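Local structure of MgGH51 (Meripilus giganteus, 6ZPS) at residues S545-I550 against V621-T626. The protein is an alpha-L-arabinofuranosidase that probably releases terminal arabinofuranose units from arabinose-bearing plant polysaccharides such as arabinoxylan. Numbering follows the deposited sequence.
Sequences SGKTFI and VITVTT
Thr548 and Thr626 meet through their hydroxyls. Thr626 OG1 donates to Thr548 OG1 at 2.7 Å, and the two side chains cross at about a right angle. With chi1 at 66°, Thr626 OG1 sits between its own backbone N and carbonyl carbon and faces Thr548. Thr626 CG2 also comes close, 3.5 Å from Thr548 OG1. Thr548 OG1 in turn donates to Gly546 O, 2.9 Å away, from above the carbonyl plane. Thr626 N reaches Gly546 O from the opposite face, in a nearly straight bond (170°). Two donors thus grip this one carbonyl oxygen. A valine in place of Thr548 would probably leave Thr626 OG1 without its acceptor and Gly546 O with one donor fewer. The segments lie on neighbouring antiparallel strands in the C-terminal beta-sandwich domain of this GH51 enzyme. Strand 618-625, the last of the chain, lies between strands 547-554 and 575-582. Thr548 pairs with Val624, and Ile550 with Ile622, each through two backbone hydrogen bonds. Thr548 N to Val624 O is 2.7 Å. Ile550 and Ile622 lie on the same face as Thr548, their CB atoms 4.2 Å apart, and both touch Phe610 of strand 609-614. On the other face, Phe549 and Thr623 form a non-hydrogen-bonded pair and point the same way. Thr623 OG1 meets the ring edge near its plane, 3.5 Å from Phe549 CD1. Thr623 CG2 is 3.9 Å from Phe549 CE1. Beyond Gly546, Ser545 OG accepts from Lys547 N in an ST turn where the chain enters the strand.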
loop_
_atom_site.group_PDB
_atom_site.type_symbol
_atom_site.label_atom_id
_atom_site.label_comp_id
_atom_site.label_asym_id
_atom_site.label_seq_id
_atom_site.Cartn_x
_atom_site.Cartn_y
_atom_site.Cartn_z
ATOM N N SER A 545 15.800 -17.735 21.919
ATOM C CA SER A 545 15.038 -17.650 23.197
ATOM C C SER A 545 14.345 -18.969 23.555
ATOM O O SER A 545 13.966 -19.145 24.725
ATOM C CB SER A 545 14.057 -16.547 23.110
ATOM O OG SER A 545 13.060 -16.808 22.120
ATOM N N GLY A 546 14.110 -19.857 22.590
ATOM C CA GLY A 546 13.212 -20.998 22.797
ATOM C C GLY A 546 11.747 -20.582 22.874
ATOM O O GLY A 546 10.915 -21.465 23.131
ATOM N N LYS A 547 11.385 -19.329 22.588
ATOM C CA LYS A 547 9.952 -19.001 22.440
ATOM C C LYS A 547 9.319 -19.843 21.331
ATOM O O LYS A 547 9.830 -19.863 20.210
ATOM C CB LYS A 547 9.681 -17.526 22.164
ATOM C CG LYS A 547 9.443 -16.707 23.405
ATOM C CD LYS A 547 9.049 -15.295 23.055
ATOM C CE LYS A 547 9.387 -14.324 24.162
ATOM N NZ LYS A 547 9.183 -12.939 23.679
ATOM N N THR A 548 8.196 -20.491 21.637
ATOM C CA THR A 548 7.596 -21.491 20.759
ATOM C C THR A 548 6.173 -21.021 20.498
ATOM O O THR A 548 5.417 -20.873 21.473
ATOM C CB THR A 548 7.676 -22.903 21.325
ATOM O OG1 THR A 548 9.062 -23.166 21.602
ATOM C CG2 THR A 548 7.126 -23.905 20.352
ATOM N N PHE A 549 5.833 -20.904 19.223
ATOM C CA PHE A 549 4.577 -20.295 18.767
ATOM C C PHE A 549 3.701 -21.373 18.154
ATOM O O PHE A 549 3.976 -21.899 17.029
ATOM C CB PHE A 549 4.836 -19.176 17.771
ATOM C CG PHE A 549 5.836 -18.144 18.219
ATOM C CD1 PHE A 549 5.516 -17.176 19.156
ATOM C CD2 PHE A 549 7.139 -18.224 17.769
ATOM C CE1 PHE A 549 6.462 -16.239 19.539
ATOM C CE2 PHE A 549 8.089 -17.288 18.177
ATOM C CZ PHE A 549 7.743 -16.299 19.062
ATOM N N ILE A 550 2.567 -21.638 18.795
ATOM C CA ILE A 550 1.587 -22.633 18.309
ATOM C C ILE A 550 0.408 -21.870 17.713
ATOM O O ILE A 550 -0.355 -21.244 18.482
ATOM C CB ILE A 550 1.139 -23.575 19.448
ATOM C CG1 ILE A 550 2.336 -24.272 20.090
ATOM C CG2 ILE A 550 0.140 -24.562 18.918
ATOM C CD1 ILE A 550 1.990 -25.037 21.368
ATOM N N VAL A 621 -3.072 -18.060 19.011
ATOM C CA VAL A 621 -1.611 -18.313 19.167
ATOM C C VAL A 621 -1.322 -18.597 20.632
ATOM O O VAL A 621 -1.651 -17.764 21.501
ATOM C CB VAL A 621 -0.785 -17.124 18.709
ATOM C CG1 VAL A 621 0.689 -17.462 18.800
ATOM C CG2 VAL A 621 -1.188 -16.651 17.329
ATOM N N ILE A 622 -0.671 -19.701 20.890
ATOM C CA ILE A 622 -0.180 -20.094 22.228
ATOM C C ILE A 622 1.333 -19.988 22.167
ATOM O O ILE A 622 1.936 -20.587 21.232
ATOM C CB ILE A 622 -0.663 -21.495 22.623
ATOM C CG1 ILE A 622 -2.177 -21.493 22.768
ATOM C CG2 ILE A 622 -0.003 -21.923 23.909
ATOM C CD1 ILE A 622 -2.772 -22.873 23.008
ATOM N N THR A 623 1.912 -19.245 23.095
ATOM C CA THR A 623 3.379 -19.025 23.153
ATOM C C THR A 623 3.896 -19.634 24.442
ATOM O O THR A 623 3.446 -19.226 25.550
ATOM C CB THR A 623 3.751 -17.542 23.046
ATOM O OG1 THR A 623 3.229 -16.948 21.851
ATOM C CG2 THR A 623 5.254 -17.346 23.061
ATOM N N VAL A 624 4.767 -20.612 24.320
ATOM C CA VAL A 624 5.455 -21.229 25.472
ATOM C C VAL A 624 6.947 -21.160 25.229
ATOM O O VAL A 624 7.360 -20.774 24.153
ATOM C CB VAL A 624 5.017 -22.677 25.728
ATOM C CG1 VAL A 624 3.559 -22.702 26.101
ATOM C CG2 VAL A 624 5.288 -23.606 24.531
ATOM N N THR A 625 7.730 -21.384 26.261
ATOM C CA THR A 625 9.201 -21.521 26.112
ATOM C C THR A 625 9.561 -23.007 26.119
ATOM O O THR A 625 9.125 -23.733 27.045
ATOM C CB THR A 625 9.981 -20.755 27.174
ATOM O OG1 THR A 625 9.587 -19.399 26.999
ATOM C CG2 THR A 625 11.478 -20.922 26.993
ATOM N N THR A 626 10.365 -23.448 25.148
ATOM C CA THR A 626 10.840 -24.852 25.064
ATOM C C THR A 626 12.363 -24.903 24.931
ATOM O O THR A 626 12.988 -23.977 24.386
ATOM C CB THR A 626 10.206 -25.671 23.945
ATOM O OG1 THR A 626 10.616 -25.134 22.673
ATOM C CG2 THR A 626 8.697 -25.685 24.030
#